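Local coordinates for protein D-alanyl-D-alanine carboxypeptidase (Enterococcus faecalis V583, PDB 5ZHF) that cleaves the C-terminal D-alanine from peptidoglycan pentapeptide precursors as a zinc-dependent D,D-carboxypeptidase linked to vancomycin resistance, at residues 137-142 with 174-179; 74-79 with 194-199; 167-172 with 205-210. All blocks are in the same frame, centred on the assembly; numbering follows the deposited sequence.

Interaction 1 (137-142 with 174-179); sequences TSEHQL and IRRYPP. With ZN (zinc ion), chain C.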
loop_
_atom_site.group_PDB
_atom_site.type_symbol
_atom_site.label_atom_id
_atom_site.label_comp_id
_atom_site.label_asym_id
_atom_site.label_seq_id
_atom_site.Cartn_x
_atom_site.Cartn_y
_atom_site.Cartn_z
ATOM N N THR A 137 8.329 -1.721 9.461
ATOM C CA THR A 137 8.326 -2.534 8.268
ATOM C C THR A 137 7.109 -2.292 7.386
ATOM O O THR A 137 6.889 -3.063 6.466
ATOM C CB THR A 137 8.409 -4.043 8.612
ATOM O OG1 THR A 137 7.225 -4.472 9.305
ATOM C CG2 THR A 137 9.610 -4.310 9.487
ATOM N N SER A 138 6.355 -1.204 7.631
ATOM C CA SER A 138 5.210 -0.860 6.784
ATOM C C SER A 138 5.618 0.148 5.733
ATOM O O SER A 138 6.251 1.147 6.054
ATOM C CB SER A 138 4.092 -0.202 7.592
ATOM O OG SER A 138 3.022 0.129 6.712
ATOM N N GLU A 139 5.183 -0.063 4.494
ATOM C CA GLU A 139 5.318 0.941 3.477
ATOM C C GLU A 139 4.582 2.220 3.848
ATOM O O GLU A 139 4.898 3.272 3.318
ATOM C CB GLU A 139 4.769 0.478 2.136
ATOM C CG GLU A 139 5.555 -0.614 1.468
ATOM C CD GLU A 139 5.071 -0.895 0.071
ATOM O OE1 GLU A 139 3.852 -0.758 -0.215
ATOM O OE2 GLU A 139 5.917 -1.246 -0.773
ATOM N N HIS A 140 3.572 2.144 4.708
ATOM C CA HIS A 140 2.884 3.363 5.105
ATOM C C HIS A 140 3.795 4.336 5.817
ATOM O O HIS A 140 3.566 5.530 5.778
ATOM C CB HIS A 140 1.635 3.081 5.917
ATOM C CG HIS A 140 0.515 2.524 5.099
ATOM N ND1 HIS A 140 -0.369 3.334 4.418
ATOM C CD2 HIS A 140 0.145 1.245 4.830
ATOM C CE1 HIS A 140 -1.241 2.579 3.768
ATOM N NE2 HIS A 140 -0.954 1.311 3.998
ATOM N N GLN A 141 4.846 3.837 6.438
ATOM C CA GLN A 141 5.793 4.715 7.100
ATOM C C GLN A 141 6.784 5.399 6.131
ATOM O O GLN A 141 7.560 6.264 6.550
ATOM C CB GLN A 141 6.512 3.943 8.191
ATOM C CG GLN A 141 5.580 3.424 9.267
ATOM C CD GLN A 141 6.295 2.571 10.270
ATOM O OE1 GLN A 141 6.257 1.334 10.182
ATOM N NE2 GLN A 141 7.012 3.221 11.212
ATOM N N LEU A 142 6.756 5.031 4.855
ATOM C CA LEU A 142 7.525 5.748 3.835
ATOM C C LEU A 142 6.847 6.992 3.328
ATOM O O LEU A 142 7.518 7.899 2.824
ATOM C CB LEU A 142 7.783 4.869 2.616
ATOM C CG LEU A 142 8.659 3.639 2.798
ATOM C CD1 LEU A 142 8.505 2.681 1.619
ATOM C CD2 LEU A 142 10.094 4.090 2.987
ATOM N N ILE A 174 1.674 0.479 -8.059
ATOM C CA ILE A 174 1.438 -0.954 -8.201
ATOM C C ILE A 174 0.537 -1.500 -7.102
ATOM O O ILE A 174 0.532 -1.005 -5.948
ATOM C CB ILE A 174 2.754 -1.772 -8.255
ATOM C CG1 ILE A 174 3.591 -1.589 -6.968
ATOM C CG2 ILE A 174 3.554 -1.345 -9.465
ATOM C CD1 ILE A 174 4.901 -2.372 -6.945
ATOM N N ARG A 175 -0.224 -2.533 -7.486
ATOM C CA ARG A 175 -0.978 -3.347 -6.553
ATOM C C ARG A 175 0.058 -4.178 -5.812
ATOM O O ARG A 175 0.568 -5.184 -6.326
ATOM C CB ARG A 175 -1.989 -4.224 -7.301
ATOM C CG ARG A 175 -2.897 -5.015 -6.390
ATOM C CD ARG A 175 -3.780 -5.932 -7.200
ATOM N NE ARG A 175 -4.668 -6.724 -6.349
ATOM C CZ ARG A 175 -5.717 -7.417 -6.802
ATOM N NH1 ARG A 175 -6.049 -7.396 -8.089
ATOM N NH2 ARG A 175 -6.464 -8.106 -5.954
ATOM N N ARG A 176 0.419 -3.700 -4.631
ATOM C CA ARG A 176 1.638 -4.148 -3.968
ATOM C C ARG A 176 1.596 -5.598 -3.509
ATOM O O ARG A 176 2.641 -6.270 -3.476
ATOM C CB ARG A 176 1.890 -3.274 -2.760
ATOM C CG ARG A 176 3.151 -3.576 -1.985
ATOM C CD ARG A 176 4.375 -3.401 -2.837
ATOM N NE ARG A 176 5.589 -3.668 -2.083
ATOM C CZ ARG A 176 6.149 -4.868 -1.910
ATOM N NH1 ARG A 176 5.563 -5.982 -2.363
ATOM N NH2 ARG A 176 7.297 -4.953 -1.243
ATOM N N TYR A 177 0.416 -6.042 -3.094
ATOM C CA TYR A 177 0.237 -7.355 -2.461
ATOM C C TYR A 177 -0.815 -8.168 -3.219
ATOM O O TYR A 177 -1.924 -8.360 -2.730
ATOM C CB TYR A 177 -0.142 -7.185 -1.002
ATOM C CG TYR A 177 0.827 -6.349 -0.185
ATOM C CD1 TYR A 177 2.187 -6.690 -0.100
ATOM C CD2 TYR A 177 0.398 -5.197 0.485
ATOM C CE1 TYR A 177 3.067 -5.937 0.659
ATOM C CE2 TYR A 177 1.283 -4.435 1.248
ATOM C CZ TYR A 177 2.619 -4.793 1.317
ATOM O OH TYR A 177 3.494 -4.027 2.084
ATOM N N PRO A 178 -0.460 -8.625 -4.420
ATOM C CA PRO A 178 -1.444 -9.332 -5.231
ATOM C C PRO A 178 -1.731 -10.732 -4.717
ATOM O O PRO A 178 -0.924 -11.315 -3.992
ATOM C CB PRO A 178 -0.815 -9.360 -6.628
ATOM C CG PRO A 178 0.614 -9.183 -6.437
ATOM C CD PRO A 178 0.830 -8.491 -5.121
ATOM N N PRO A 179 -2.912 -11.259 -5.060
ATOM C CA PRO A 179 -3.329 -12.538 -4.477
ATOM C C PRO A 179 -2.455 -13.732 -4.864
ATOM O O PRO A 179 -2.364 -14.693 -4.107
ATOM C CB PRO A 179 -4.772 -12.713 -4.996
ATOM C CG PRO A 179 -4.914 -11.790 -6.148
ATOM C CD PRO A 179 -3.965 -10.652 -5.899
HETATM ZN ZN ZN C . -1.918 -0.408 3.258
HETATM O O HOH W 1 8.264 -2.464 -0.050
HETATM O O HOH W 2 3.084 -2.046 4.012
HETATM O O HOH W 3 -2.782 -2.207 4.226
#
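E139 meets R176 and Y177 beside the zinc site of this M15-family metallopeptidase, where the SxHxxGxAxD zinc motif, here beginning at S138, faces the loop that follows strand 173-175. A buried salt bridge carries the contact: R176 NE donates to E139 OE2 at 2.8 Å, approaching from above the carboxylate plane (48° out of it). OE2 also accepts a hydrogen bond from water 1, which in turn accepts from R176 NH2, and OE2 forms a second salt bridge, with R195 NH1, so one buried oxygen is gripped three times. OE1 accepts from H193 NE2, which would help hold that zinc-ligand ring in place; a glutamate, with two acceptor oxygens on an extended arm, suits this double task. R176 NH2 also forms a salt bridge with E213, and R176 CG sits over the centre of the Y177 ring, 3.5 Å above it. A second water bridge runs through water 2, which accepts from E139 N and hydrogen-bonds Y177 OH. The turn itself is fixed by S138, a substrate-binding residue whose OG accepts a hydrogen bond from H140 N in an ST turn. H140 ND1 bonds to G96 O, and NE2 binds the zinc ion (2.1 Å) alongside D147, H193 and water 3.

Interaction 2 (74-79 with 194-199); sequences SPYLQD and YRYVGI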
loop_
_atom_site.group_PDB
_atom_site.type_symbol
_atom_site.label_atom_id
_atom_site.label_comp_id
_atom_site.label_asym_id
_atom_site.label_seq_id
_atom_site.Cartn_x
_atom_site.Cartn_y
_atom_site.Cartn_z
ATOM N N SER A 74 2.750 13.266 -5.002
ATOM C CA SER A 74 1.523 14.067 -5.078
ATOM C C SER A 74 0.884 14.243 -6.477
ATOM O O SER A 74 -0.303 13.962 -6.657
ATOM C CB SER A 74 1.735 15.428 -4.415
ATOM O OG SER A 74 0.557 16.193 -4.581
ATOM N N PRO A 75 1.643 14.716 -7.485
ATOM C CA PRO A 75 1.015 14.880 -8.809
ATOM C C PRO A 75 0.576 13.585 -9.463
ATOM O O PRO A 75 -0.394 13.574 -10.213
ATOM C CB PRO A 75 2.082 15.608 -9.641
ATOM C CG PRO A 75 3.349 15.403 -8.918
ATOM C CD PRO A 75 3.063 15.118 -7.479
ATOM N N TYR A 76 1.273 12.490 -9.166
ATOM C CA TYR A 76 0.956 11.192 -9.732
ATOM C C TYR A 76 -0.334 10.648 -9.112
ATOM O O TYR A 76 -1.174 10.148 -9.829
ATOM C CB TYR A 76 2.090 10.218 -9.492
ATOM C CG TYR A 76 3.358 10.654 -10.190
ATOM C CD1 TYR A 76 3.532 10.424 -11.542
ATOM C CD2 TYR A 76 4.369 11.308 -9.485
ATOM C CE1 TYR A 76 4.689 10.844 -12.195
ATOM C CE2 TYR A 76 5.532 11.742 -10.127
ATOM C CZ TYR A 76 5.681 11.499 -11.474
ATOM O OH TYR A 76 6.854 11.904 -12.116
ATOM N N LEU A 77 -0.467 10.805 -7.797
ATOM C CA LEU A 77 -1.705 10.424 -7.103
ATOM C C LEU A 77 -2.883 11.276 -7.596
ATOM O O LEU A 77 -3.972 10.750 -7.839
ATOM C CB LEU A 77 -1.523 10.553 -5.596
ATOM C CG LEU A 77 -2.700 10.024 -4.750
ATOM C CD1 LEU A 77 -2.897 8.542 -4.994
ATOM C CD2 LEU A 77 -2.478 10.318 -3.283
ATOM N N GLN A 78 -2.655 12.574 -7.785
ATOM C CA GLN A 78 -3.701 13.456 -8.320
ATOM C C GLN A 78 -4.102 13.031 -9.721
ATOM O O GLN A 78 -5.293 12.940 -10.029
ATOM C CB GLN A 78 -3.252 14.925 -8.300
ATOM C CG GLN A 78 -4.366 15.904 -8.674
ATOM C CD GLN A 78 -5.518 15.934 -7.667
ATOM O OE1 GLN A 78 -5.314 16.169 -6.471
ATOM N NE2 GLN A 78 -6.747 15.677 -8.151
ATOM N N ASP A 79 -3.115 12.740 -10.576
ATOM C CA ASP A 79 -3.433 12.255 -11.924
ATOM C C ASP A 79 -4.232 10.959 -11.900
ATOM O O ASP A 79 -5.166 10.774 -12.700
ATOM C CB ASP A 79 -2.178 12.028 -12.748
ATOM C CG ASP A 79 -1.474 13.314 -13.138
ATOM O OD1 ASP A 79 -2.034 14.422 -13.025
ATOM O OD2 ASP A 79 -0.313 13.184 -13.568
ATOM N N TYR A 194 -1.805 0.373 -2.505
ATOM C CA TYR A 194 -1.049 0.786 -3.692
ATOM C C TYR A 194 0.241 1.526 -3.302
ATOM O O TYR A 194 0.246 2.371 -2.396
ATOM C CB TYR A 194 -1.946 1.586 -4.664
ATOM C CG TYR A 194 -2.763 0.595 -5.458
ATOM C CD1 TYR A 194 -3.862 -0.051 -4.894
ATOM C CD2 TYR A 194 -2.362 0.196 -6.739
ATOM C CE1 TYR A 194 -4.571 -1.026 -5.612
ATOM C CE2 TYR A 194 -3.046 -0.771 -7.449
ATOM C CZ TYR A 194 -4.140 -1.405 -6.881
ATOM O OH TYR A 194 -4.764 -2.380 -7.624
ATOM N N ARG A 195 1.332 1.164 -3.991
ATOM C CA ARG A 195 2.696 1.645 -3.687
ATOM C C ARG A 195 3.220 2.380 -4.896
ATOM O O ARG A 195 3.145 1.863 -6.020
ATOM C CB ARG A 195 3.599 0.448 -3.363
ATOM C CG ARG A 195 5.105 0.672 -3.438
ATOM C CD ARG A 195 5.619 1.733 -2.479
ATOM N NE ARG A 195 6.975 2.074 -2.891
ATOM C CZ ARG A 195 8.086 1.477 -2.509
ATOM N NH1 ARG A 195 8.084 0.517 -1.587
ATOM N NH2 ARG A 195 9.245 1.898 -3.031
ATOM N N TYR A 196 3.740 3.586 -4.676
ATOM C CA TYR A 196 4.380 4.328 -5.741
ATOM C C TYR A 196 5.809 3.810 -5.955
ATOM O O TYR A 196 6.628 3.835 -5.028
ATOM C CB TYR A 196 4.462 5.807 -5.425
ATOM C CG TYR A 196 5.044 6.593 -6.583
ATOM C CD1 TYR A 196 4.275 6.891 -7.703
ATOM C CD2 TYR A 196 6.395 6.978 -6.580
ATOM C CE1 TYR A 196 4.805 7.603 -8.773
ATOM C CE2 TYR A 196 6.934 7.689 -7.646
ATOM C CZ TYR A 196 6.155 7.995 -8.731
ATOM O OH TYR A 196 6.674 8.720 -9.785
ATOM N N VAL A 197 6.073 3.378 -7.185
ATOM C CA VAL A 197 7.444 3.060 -7.641
ATOM C C VAL A 197 7.912 3.866 -8.860
ATOM O O VAL A 197 9.097 3.753 -9.264
ATOM C CB VAL A 197 7.562 1.564 -7.934
ATOM C CG1 VAL A 197 7.427 0.774 -6.653
ATOM C CG2 VAL A 197 6.567 1.113 -8.994
ATOM N N GLY A 198 7.012 4.640 -9.478
ATOM C CA GLY A 198 7.285 5.368 -10.716
ATOM C C GLY A 198 6.772 4.618 -11.907
ATOM O O GLY A 198 6.611 3.394 -11.875
ATOM N N ILE A 199 6.505 5.355 -12.975
ATOM C CA ILE A 199 5.823 4.825 -14.141
ATOM C C ILE A 199 6.645 3.731 -14.831
ATOM O O ILE A 199 6.104 2.706 -15.195
ATOM C CB ILE A 199 5.417 5.966 -15.108
ATOM C CG1 ILE A 199 4.318 6.831 -14.447
ATOM C CG2 ILE A 199 4.899 5.424 -16.429
ATOM C CD1 ILE A 199 4.071 8.185 -15.070
#
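Y76, in the first turn of helix 74-86, stands opposite Y196 at the end of strand 193-196 with their CA atoms 8.6 Å apart, a gap wide enough for two tyrosine rings and too wide for backbone contact. No hydrogen bond crosses it. The rings meet at a slant, neither stacked nor edge-to-face: their centroids lie 5.0 Å apart and their planes are 38° from parallel. The Y196 phenol leads, its OH lying over one face of the Y76 ring toward the rim, 3.2 Å from Y76 CE2. Behind it, Y196 CE1 packs at 3.7 Å from Y76 CG. With Y196 CG anti to the backbone N (chi1 -176°), the ring reaches outward to the helix. Tyrosine suits both places: the hydroxyl of buried Y196 extends its reach over the Y76 face, and Y76 remains partly exposed, where a phenol is well tolerated. Across the Y76 ring from CE2, I199 CD1 lies 4.0 Å from Y76 CE1, an apolar branch suited to closing the rim of the contact.

The chain bends sharply between the strand and I199. G198 N lies 3.4 Å above the centre of the Y196 ring, so the turn folds back over one face of that ring. G198 adopts backbone angles (phi 98°) at which a side chain would press on the preceding carbonyl oxygen, and it serves as the N-cap residue of helix 199-208. F173, on the neighbouring strand, meets the Y196 ring edge-to-face and also touches Y76 and L77. The contact is thus helix-on-sheet packing in an alpha+beta fold, with aromatic side chains joining helix 74-86 to the antiparallel sheet that carries the zinc ligand H193.

Interaction 3 (167-172 with 205-210); sequences NSYRFG and IYHQGL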
loop_
_atom_site.group_PDB
_atom_site.type_symbol
_atom_site.label_atom_id
_atom_site.label_comp_id
_atom_site.label_asym_id
_atom_site.label_seq_id
_atom_site.Cartn_x
_atom_site.Cartn_y
_atom_site.Cartn_z
ATOM N N ASN A 167 -5.417 -0.035 -14.020
ATOM C CA ASN A 167 -4.943 1.308 -14.416
ATOM C C ASN A 167 -3.801 1.954 -13.619
ATOM O O ASN A 167 -3.207 2.928 -14.091
ATOM C CB ASN A 167 -6.109 2.292 -14.397
ATOM C CG ASN A 167 -7.153 1.977 -15.439
ATOM O OD1 ASN A 167 -7.005 2.365 -16.600
ATOM N ND2 ASN A 167 -8.200 1.270 -15.038
ATOM N N SER A 168 -3.554 1.505 -12.392
ATOM C CA SER A 168 -2.705 2.252 -11.487
ATOM C C SER A 168 -1.284 2.450 -12.011
ATOM O O SER A 168 -0.642 3.466 -11.708
ATOM C CB SER A 168 -2.611 1.579 -10.133
ATOM O OG SER A 168 -1.945 0.324 -10.204
ATOM N N TYR A 169 -0.804 1.447 -12.742
ATOM C CA TYR A 169 0.592 1.450 -13.233
ATOM C C TYR A 169 0.887 2.604 -14.174
ATOM O O TYR A 169 1.999 3.102 -14.217
ATOM C CB TYR A 169 0.943 0.110 -13.909
ATOM C CG TYR A 169 0.257 -0.088 -15.231
ATOM C CD1 TYR A 169 -1.023 -0.636 -15.298
ATOM C CD2 TYR A 169 0.873 0.300 -16.433
ATOM C CE1 TYR A 169 -1.667 -0.805 -16.514
ATOM C CE2 TYR A 169 0.238 0.125 -17.652
ATOM C CZ TYR A 169 -1.036 -0.419 -17.693
ATOM O OH TYR A 169 -1.721 -0.598 -18.909
ATOM N N ARG A 170 -0.131 3.066 -14.894
ATOM C CA ARG A 170 0.009 4.218 -15.778
ATOM C C ARG A 170 0.403 5.516 -15.035
ATOM O O ARG A 170 0.894 6.464 -15.649
ATOM C CB ARG A 170 -1.292 4.407 -16.592
ATOM C CG ARG A 170 -1.634 3.218 -17.483
ATOM C CD ARG A 170 -2.717 3.505 -18.519
ATOM N NE ARG A 170 -4.021 3.751 -17.896
ATOM C CZ ARG A 170 -4.643 4.928 -17.791
ATOM N NH1 ARG A 170 -4.102 6.042 -18.269
ATOM N NH2 ARG A 170 -5.844 4.996 -17.200
ATOM N N PHE A 171 0.196 5.542 -13.715
ATOM C CA PHE A 171 0.500 6.670 -12.837
ATOM C C PHE A 171 1.600 6.362 -11.838
ATOM O O PHE A 171 1.871 7.163 -10.941
ATOM C CB PHE A 171 -0.778 7.103 -12.122
ATOM C CG PHE A 171 -1.903 7.295 -13.067
ATOM C CD1 PHE A 171 -2.022 8.474 -13.777
ATOM C CD2 PHE A 171 -2.803 6.270 -13.308
ATOM C CE1 PHE A 171 -3.042 8.641 -14.719
ATOM C CE2 PHE A 171 -3.817 6.435 -14.239
ATOM C CZ PHE A 171 -3.945 7.630 -14.927
ATOM N N GLY A 172 2.273 5.227 -12.028
ATOM C CA GLY A 172 3.419 4.875 -11.218
ATOM C C GLY A 172 3.115 4.077 -9.961
ATOM O O GLY A 172 3.980 3.925 -9.121
ATOM N N ILE A 205 6.452 -4.014 -14.019
ATOM C CA ILE A 205 5.891 -4.917 -13.005
ATOM C C ILE A 205 4.512 -5.429 -13.437
ATOM O O ILE A 205 4.200 -6.622 -13.314
ATOM C CB ILE A 205 5.871 -4.230 -11.612
ATOM C CG1 ILE A 205 7.311 -4.128 -11.085
ATOM C CG2 ILE A 205 5.011 -5.000 -10.618
ATOM C CD1 ILE A 205 7.512 -3.160 -9.944
ATOM N N TYR A 206 3.694 -4.523 -13.949
ATOM C CA TYR A 206 2.355 -4.860 -14.369
ATOM C C TYR A 206 2.371 -5.812 -15.563
ATOM O O TYR A 206 1.705 -6.833 -15.530
ATOM C CB TYR A 206 1.576 -3.604 -14.718
ATOM C CG TYR A 206 0.192 -3.928 -15.228
ATOM C CD1 TYR A 206 -0.843 -4.214 -14.340
ATOM C CD2 TYR A 206 -0.079 -3.968 -16.595
ATOM C CE1 TYR A 206 -2.109 -4.514 -14.802
ATOM C CE2 TYR A 206 -1.350 -4.272 -17.070
ATOM C CZ TYR A 206 -2.358 -4.537 -16.165
ATOM O OH TYR A 206 -3.624 -4.847 -16.606
ATOM N N HIS A 207 3.127 -5.468 -16.597
ATOM C CA HIS A 207 3.184 -6.301 -17.813
ATOM C C HIS A 207 3.759 -7.691 -17.561
ATOM O O HIS A 207 3.314 -8.657 -18.169
ATOM C CB HIS A 207 3.922 -5.582 -18.948
ATOM C CG HIS A 207 3.124 -4.475 -19.576
ATOM N ND1 HIS A 207 1.805 -4.631 -19.961
ATOM C CD2 HIS A 207 3.454 -3.199 -19.892
ATOM C CE1 HIS A 207 1.357 -3.496 -20.474
ATOM N NE2 HIS A 207 2.339 -2.612 -20.447
ATOM N N GLN A 208 4.706 -7.797 -16.635
ATOM C CA GLN A 208 5.346 -9.082 -16.311
ATOM C C GLN A 208 4.658 -9.852 -15.184
ATOM O O GLN A 208 5.039 -10.992 -14.896
ATOM C CB GLN A 208 6.815 -8.847 -15.981
ATOM C CG GLN A 208 7.610 -8.282 -17.149
ATOM C CD GLN A 208 9.045 -7.981 -16.784
ATOM O OE1 GLN A 208 9.681 -8.718 -16.030
ATOM N NE2 GLN A 208 9.568 -6.896 -17.318
ATOM N N GLY A 209 3.652 -9.240 -14.547
ATOM C CA GLY A 209 2.881 -9.889 -13.501
ATOM C C GLY A 209 3.698 -10.189 -12.260
ATOM O O GLY A 209 3.571 -11.264 -11.659
ATOM N N LEU A 210 4.521 -9.228 -11.868
ATOM C CA LEU A 210 5.445 -9.403 -10.754
ATOM C C LEU A 210 4.949 -8.716 -9.510
ATOM O O LEU A 210 4.039 -7.881 -9.582
ATOM C CB LEU A 210 6.791 -8.798 -11.114
ATOM C CG LEU A 210 7.455 -9.275 -12.400
ATOM C CD1 LEU A 210 8.657 -8.399 -12.723
ATOM C CD2 LEU A 210 7.844 -10.741 -12.258
#
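Two tyrosines lie almost flat on each other at the protein surface: the rings of Y169 and Y206 form an offset stack with centroids 4.1 Å apart and planes only 10° from parallel. The overlap is displaced toward the rims, and Y169 CD1 comes within 3.5 Å of Y206 CG. Y206 CB adds an off-centre CH-pi contact to the Y169 ring. The Y169 ring owes its place to a less common torsion, CG lying between the backbone N and the carbonyl carbon (chi1 71°). R170 CG packs near the rim of its opposite face. The arginine arm is probably steadied by R170 NH2, which donates to N167 OD1 at 2.9 Å. H207 completes an aromatic cluster, NE2 approaching Y169 CE2 at 4.4 Å with the ring planes at 62°. Tyrosine suits both stacked positions, offering a wide apolar face while its hydroxyl tolerates the partly exposed setting. Immediately beyond, helix 199-208 gives way to G209, whose positive phi glycine accepts readily. There, the bonds G209 N to Y206 O and L210 N to I205 O close the helix in a Schellman motif, next to an aromatic cluster that fastens it to the 3-10 turn 168-171.

Overall arrangement
Strand 193-196 and its neighbour 173-175 tie the three contacts together. Interaction 1 lies at the zinc site; the centres of interactions 1 and 2 are about 13 Å apart, and the Y196 side chain is about 12 Å from the zinc ion. R195 bridges the two: its NH1 pairs with E139 OE2 at 2.9 Å, while its carbonyl O probably accepts from I174 N, also at 2.9 Å. Interactions 2 and 3, with centres about 11 Å apart, meet at G172 O of interaction 3, which probably accepts from V197 N (2.9 Å) and G198 N (3.1 Å) of interaction 2. Interaction 3 is the most peripheral, yet I205 CD1 still packs on I174 CD1 at 4.1 Å.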